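Local coordinates for protein putative TetR family transcriptional regulator (Streptomyces coelicolor A3, PDB 3BQY) that is a putative TetR-family transcriptional regulator that probably binds operator DNA through a predicted helix-turn-helix and represses transcription, at residues A[139-143]-A[190-194]; A[73-77]-A[118-124]. One frame throughout, in Å; residues are numbered along the deposited sequence. Where two conformers were deposited one is given.

Contact 1: A[139-143]-A[190-194]; sequences FTVGH and AHFEF. With PO4 (phosphate ion), chain C.
His143 and Phe192 have the nearest CA atoms, 7.0 Å apart, where segments 139-143 and 190-194, on helix 126-151 and helix 188-206, run nearly antiparallel. Over these short segments the axes approach to 11.0 Å at 159°, a spacing wide enough for a layer of rings between the backbones. Phe192 contributes the largest share of that layer. With its CG anti to the backbone N (chi1 179°), the ring reaches across to three residues of 139-143. Its plane lies almost parallel to that of Phe139, but the two are slid so far apart, centroids 5.7 Å, that they barely overlap; the touch is Phe139 CE2 against Phe192 CD1 at 3.6 Å. His143 meets the base of the same side chain: Phe192 CB sits over one face of the imidazole, 3.8 Å from the centroid of the His143 ring, a CH-pi contact, while the two rings themselves stand obliquely at 49°. Thr140 closes the far end, OG1 lying in the plane of the Phe192 ring at its edge, 3.8 Å from CE1; that hydroxyl is already bonded to Val136 O of its own helix. His143 NE2 has a weak hydrogen bond to Glu147. At the margin, a phosphate held by Arg131 of the second subunit lies at the edge of the His191 ring, its exact placement there doubtful. Phe139, His143 and Phe192 thus form a buried aromatic cluster between two helices that both touch the second subunit, consistent with the four-helix-bundle dimer interface of TetR-family C-terminal domains.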
loop_
_atom_site.group_PDB
_atom_site.type_symbol
_atom_site.label_atom_id
_atom_site.label_comp_id
_atom_site.label_asym_id
_atom_site.label_seq_id
_atom_site.Cartn_x
_atom_site.Cartn_y
_atom_site.Cartn_z
ATOM N N PHE A 139 3.284 2.603 5.251
ATOM C CA PHE A 139 4.292 1.549 4.996
ATOM C C PHE A 139 3.726 0.150 5.365
ATOM O O PHE A 139 3.886 -0.823 4.622
ATOM C CB PHE A 139 5.564 1.786 5.811
ATOM C CG PHE A 139 6.439 0.567 5.871
ATOM C CD1 PHE A 139 7.102 0.116 4.709
ATOM C CD2 PHE A 139 6.533 -0.186 7.052
ATOM C CE1 PHE A 139 7.873 -1.056 4.729
ATOM C CE2 PHE A 139 7.317 -1.354 7.088
ATOM C CZ PHE A 139 7.977 -1.799 5.928
ATOM N N THR A 140 3.092 0.047 6.531
ATOM C CA THR A 140 2.577 -1.244 6.962
ATOM C C THR A 140 1.545 -1.796 5.962
ATOM O O THR A 140 1.584 -2.979 5.621
ATOM C CB THR A 140 1.948 -1.159 8.376
ATOM O OG1 THR A 140 2.948 -0.703 9.293
ATOM C CG2 THR A 140 1.416 -2.534 8.832
ATOM N N VAL A 141 0.606 -0.951 5.541
ATOM C CA VAL A 141 -0.408 -1.368 4.571
ATOM C C VAL A 141 0.232 -1.742 3.221
ATOM O O VAL A 141 -0.072 -2.789 2.661
ATOM C CB VAL A 141 -1.502 -0.279 4.391
ATOM C CG1 VAL A 141 -2.418 -0.598 3.172
ATOM C CG2 VAL A 141 -2.338 -0.133 5.687
ATOM N N GLY A 142 1.118 -0.884 2.698
ATOM C CA GLY A 142 1.801 -1.162 1.425
ATOM C C GLY A 142 2.575 -2.471 1.493
ATOM O O GLY A 142 2.508 -3.298 0.582
ATOM N N HIS A 143 3.307 -2.664 2.590
ATOM C CA HIS A 143 4.080 -3.902 2.763
ATOM C C HIS A 143 3.164 -5.138 2.790
ATOM O O HIS A 143 3.440 -6.168 2.139
ATOM C CB HIS A 143 4.872 -3.887 4.086
ATOM C CG HIS A 143 5.337 -5.248 4.483
ATOM N ND1 HIS A 143 6.549 -5.765 4.079
ATOM C CD2 HIS A 143 4.711 -6.240 5.169
ATOM C CE1 HIS A 143 6.669 -7.005 4.530
ATOM N NE2 HIS A 143 5.563 -7.321 5.185
ATOM N N ALA A 190 11.090 -10.522 8.188
ATOM C CA ALA A 190 12.386 -9.829 8.191
ATOM C C ALA A 190 12.357 -8.534 7.367
ATOM O O ALA A 190 12.889 -7.505 7.811
ATOM C CB ALA A 190 13.518 -10.764 7.698
ATOM N N HIS A 191 11.724 -8.567 6.188
ATOM C CA HIS A 191 11.593 -7.351 5.366
ATOM C C HIS A 191 10.800 -6.273 6.119
ATOM O O HIS A 191 11.197 -5.107 6.156
ATOM C CB HIS A 191 10.923 -7.674 4.026
ATOM C CG HIS A 191 11.768 -8.519 3.132
ATOM N ND1 HIS A 191 11.301 -9.078 1.966
ATOM C CD2 HIS A 191 13.042 -8.954 3.271
ATOM C CE1 HIS A 191 12.261 -9.777 1.396
ATOM N NE2 HIS A 191 13.327 -9.730 2.174
ATOM N N PHE A 192 9.700 -6.682 6.738
ATOM C CA PHE A 192 8.865 -5.770 7.491
ATOM C C PHE A 192 9.639 -5.128 8.646
ATOM O O PHE A 192 9.605 -3.908 8.838
ATOM C CB PHE A 192 7.629 -6.489 8.036
ATOM C CG PHE A 192 6.740 -5.591 8.851
ATOM C CD1 PHE A 192 6.042 -4.541 8.247
ATOM C CD2 PHE A 192 6.623 -5.777 10.228
ATOM C CE1 PHE A 192 5.209 -3.689 9.015
ATOM C CE2 PHE A 192 5.807 -4.938 10.991
ATOM C CZ PHE A 192 5.102 -3.904 10.399
ATOM N N GLU A 193 10.333 -5.960 9.419
ATOM C CA GLU A 193 11.109 -5.471 10.545
ATOM C C GLU A 193 12.184 -4.463 10.090
ATOM O O GLU A 193 12.456 -3.479 10.792
ATOM C CB GLU A 193 11.734 -6.641 11.322
ATOM C CG GLU A 193 10.704 -7.490 12.105
ATOM C CD GLU A 193 9.918 -6.671 13.161
ATOM O OE1 GLU A 193 10.504 -5.772 13.800
ATOM O OE2 GLU A 193 8.718 -6.944 13.348
ATOM N N PHE A 194 12.803 -4.719 8.933
ATOM C CA PHE A 194 13.831 -3.832 8.408
ATOM C C PHE A 194 13.226 -2.462 8.099
ATOM O O PHE A 194 13.813 -1.429 8.438
ATOM C CB PHE A 194 14.472 -4.434 7.152
ATOM C CG PHE A 194 15.548 -3.583 6.566
ATOM C CD1 PHE A 194 16.859 -3.646 7.064
ATOM C CD2 PHE A 194 15.259 -2.684 5.544
ATOM C CE1 PHE A 194 17.871 -2.848 6.506
ATOM C CE2 PHE A 194 16.259 -1.892 4.987
ATOM C CZ PHE A 194 17.562 -1.974 5.460
HETATM P P PO4 C . 16.093 -11.193 4.044
HETATM O O1 PO4 C . 15.886 -12.327 5.022
HETATM O O2 PO4 C . 15.058 -10.127 4.331
HETATM O O3 PO4 C . 17.470 -10.600 4.206
HETATM O O4 PO4 C . 15.916 -11.715 2.656
#

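Contact 2: A[73-77]-A[118-124]; sequences WSERT and VLREAGF. With PO4 (phosphate ion), chain B.
Trp73 turns one face of its indole to the edge of Phe124, the planes at 72° and the centroids of the Phe124 ring and the Trp73 six-membered ring 5.0 Å apart, an edge-to-face pair led by Phe124 CE1 and CZ. The opposite face has Ser74 CB near its rim. At the indole edge, NE1 of Trp73 donates a bent bond, 138°, to phosphate O1 at 3.0 Å; this ion, probably from the crystallisation liquor, is also held by Arg207. Phe124 gets its place from the Schellman motif ending helix 106-121: Gly123 takes a positive phi, Phe124 N bonds back to Leu119 O and Gly123 N to Arg120 O; Ala122 N also reaches Leu119 O, from the opposite face of its plane to Phe124 N. The start of helix 73-89 packs on this turn. With chi1 at 64°, Trp73 CG lies between the backbone N and the carbonyl carbon, which lays the indole along the turn, its CE3 3.6 Å from Leu119 CD2. Trp73 CB presses on Ala122 CB at 3.4 Å, a tight apolar touch. Replacing Trp73 by an alanine would probably open a gap beside Phe124 and Leu119, leaving the Phe124 edge without the face it meets and the phosphate without its indole donor. Further along, Val118 CG2 lies over one face of the Arg76 guanidinium, 3.7 Å from NH1; Arg76 itself is anchored by NE to Ala65 O and by NH2 to Gly66 O. A water in the guanidinium plane accepts from Arg76 NH2 at 3.1 Å and donates to Glu121 OE1 at 2.9 Å, bridging the opposite charges. Between these two ends, Thr77 OG1 packs on Val118 CG1 and donates to Trp73 O at 2.8 Å.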
loop_
_atom_site.group_PDB
_atom_site.type_symbol
_atom_site.label_atom_id
_atom_site.label_comp_id
_atom_site.label_asym_id
_atom_site.label_seq_id
_atom_site.Cartn_x
_atom_site.Cartn_y
_atom_site.Cartn_z
ATOM N N TRP A 73 9.334 4.185 23.633
ATOM C CA TRP A 73 8.387 4.618 22.614
ATOM C C TRP A 73 8.594 3.853 21.273
ATOM O O TRP A 73 7.620 3.596 20.543
ATOM C CB TRP A 73 8.498 6.144 22.389
ATOM C CG TRP A 73 9.837 6.558 21.845
ATOM C CD1 TRP A 73 10.946 6.950 22.565
ATOM C CD2 TRP A 73 10.220 6.586 20.463
ATOM N NE1 TRP A 73 11.997 7.246 21.695
ATOM C CE2 TRP A 73 11.574 7.016 20.408
ATOM C CE3 TRP A 73 9.539 6.293 19.250
ATOM C CZ2 TRP A 73 12.271 7.147 19.197
ATOM C CZ3 TRP A 73 10.240 6.425 18.047
ATOM C CH2 TRP A 73 11.602 6.836 18.035
ATOM N N SER A 74 9.852 3.546 20.927
ATOM C CA SER A 74 10.122 2.887 19.639
ATOM C C SER A 74 9.611 1.443 19.670
ATOM O O SER A 74 9.041 0.970 18.669
ATOM C CB SER A 74 11.610 2.951 19.228
ATOM O OG SER A 74 12.416 2.257 20.155
ATOM N N GLU A 75 9.799 0.753 20.796
ATOM C CA GLU A 75 9.254 -0.599 20.955
ATOM C C GLU A 75 7.728 -0.591 20.941
ATOM O O GLU A 75 7.099 -1.436 20.309
ATOM C CB GLU A 75 9.752 -1.284 22.239
ATOM C CG GLU A 75 9.436 -2.783 22.276
ATOM C CD GLU A 75 9.852 -3.485 20.987
ATOM O OE1 GLU A 75 11.028 -3.330 20.596
ATOM O OE2 GLU A 75 8.992 -4.135 20.334
ATOM N N ARG A 76 7.103 0.374 21.613
ATOM C CA ARG A 76 5.628 0.384 21.609
ATOM C C ARG A 76 5.070 0.732 20.217
ATOM O O ARG A 76 4.049 0.192 19.786
ATOM C CB ARG A 76 5.095 1.343 22.684
ATOM C CG ARG A 76 5.502 0.857 24.097
ATOM C CD ARG A 76 5.118 1.903 25.141
ATOM N NE ARG A 76 3.651 1.976 25.285
ATOM C CZ ARG A 76 2.950 3.092 25.512
ATOM N NH1 ARG A 76 3.532 4.286 25.542
ATOM N NH2 ARG A 76 1.632 3.012 25.669
ATOM N N THR A 77 5.733 1.650 19.532
ATOM C CA THR A 77 5.333 2.011 18.188
ATOM C C THR A 77 5.489 0.780 17.271
ATOM O O THR A 77 4.601 0.486 16.456
ATOM C CB THR A 77 6.172 3.175 17.655
ATOM O OG1 THR A 77 5.950 4.337 18.477
ATOM C CG2 THR A 77 5.754 3.512 16.188
ATOM N N VAL A 118 1.620 7.740 21.707
ATOM C CA VAL A 118 2.929 7.183 22.106
ATOM C C VAL A 118 4.054 8.165 21.736
ATOM O O VAL A 118 4.935 8.448 22.546
ATOM C CB VAL A 118 3.150 5.809 21.420
ATOM C CG1 VAL A 118 4.629 5.366 21.505
ATOM C CG2 VAL A 118 2.234 4.766 22.099
ATOM N N LEU A 119 4.012 8.675 20.509
ATOM C CA LEU A 119 5.042 9.621 20.021
ATOM C C LEU A 119 4.973 10.964 20.729
ATOM O O LEU A 119 6.011 11.475 21.193
ATOM C CB LEU A 119 4.918 9.804 18.488
ATOM C CG LEU A 119 5.133 8.448 17.782
ATOM C CD1 LEU A 119 4.940 8.636 16.239
ATOM C CD2 LEU A 119 6.538 7.844 18.070
ATOM N N ARG A 120 3.782 11.551 20.830
ATOM C CA ARG A 120 3.681 12.835 21.542
ATOM C C ARG A 120 4.205 12.727 22.981
ATOM O O ARG A 120 4.925 13.600 23.468
ATOM C CB ARG A 120 2.237 13.363 21.524
ATOM C CG ARG A 120 1.760 13.788 20.102
ATOM C CD ARG A 120 0.314 14.320 20.149
ATOM N NE ARG A 120 0.261 15.736 20.562
ATOM C CZ ARG A 120 -0.562 16.241 21.490
ATOM N NH1 ARG A 120 -1.426 15.461 22.136
ATOM N NH2 ARG A 120 -0.541 17.554 21.750
ATOM N N GLU A 121 3.814 11.655 23.679
ATOM C CA GLU A 121 4.221 11.461 25.084
ATOM C C GLU A 121 5.700 11.162 25.241
ATOM O O GLU A 121 6.242 11.288 26.349
ATOM C CB GLU A 121 3.381 10.354 25.729
ATOM C CG GLU A 121 1.925 10.853 25.856
ATOM C CD GLU A 121 0.935 9.794 26.279
ATOM O OE1 GLU A 121 1.360 8.672 26.626
ATOM O OE2 GLU A 121 -0.281 10.092 26.238
ATOM N N ALA A 122 6.349 10.816 24.137
ATOM C CA ALA A 122 7.795 10.555 24.125
ATOM C C ALA A 122 8.593 11.775 23.659
ATOM O O ALA A 122 9.817 11.708 23.529
ATOM C CB ALA A 122 8.098 9.366 23.217
ATOM N N GLY A 123 7.906 12.889 23.407
ATOM C CA GLY A 123 8.611 14.141 23.110
ATOM C C GLY A 123 8.556 14.551 21.647
ATOM O O GLY A 123 9.198 15.527 21.260
ATOM N N PHE A 124 7.784 13.849 20.830
ATOM C CA PHE A 124 7.569 14.334 19.449
ATOM C C PHE A 124 6.533 15.447 19.401
ATOM O O PHE A 124 5.496 15.359 20.083
ATOM C CB PHE A 124 7.131 13.207 18.526
ATOM C CG PHE A 124 8.214 12.204 18.283
ATOM C CD1 PHE A 124 8.407 11.135 19.166
ATOM C CD2 PHE A 124 9.078 12.357 17.202
ATOM C CE1 PHE A 124 9.453 10.207 18.953
ATOM C CE2 PHE A 124 10.130 11.447 16.996
ATOM C CZ PHE A 124 10.297 10.371 17.872
HETATM P P PO4 B . 13.714 7.820 25.078
HETATM O O1 PO4 B . 14.187 7.482 23.678
HETATM O O2 PO4 B . 13.226 6.556 25.759
HETATM O O3 PO4 B . 14.880 8.437 25.834
HETATM O O4 PO4 B . 12.585 8.842 25.033
HETATM O O HOH W 1 0.844 6.035 25.503
#

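Both contacts belong to the C-terminal domain, about 19 Å apart between centres, and share no helix. Contact 1 is core, wholly buried close to the centre of the folded chain, and joins helices 126-151 and 188-206 through aromatic packing. Contact 2 lies farther out and is only partly buried; it mixes apolar packing with a water bridge between charged groups. They are tied indirectly: helix 73-89 begins in contact 2, and its later residues Ala81, Arg82 and Arg85 touch side chains of contact 1, while Leu200 and Leu203 of helix 188-206 pack on contact 2. Each has a phosphate at its margin, the one at contact 1 shared with the second subunit.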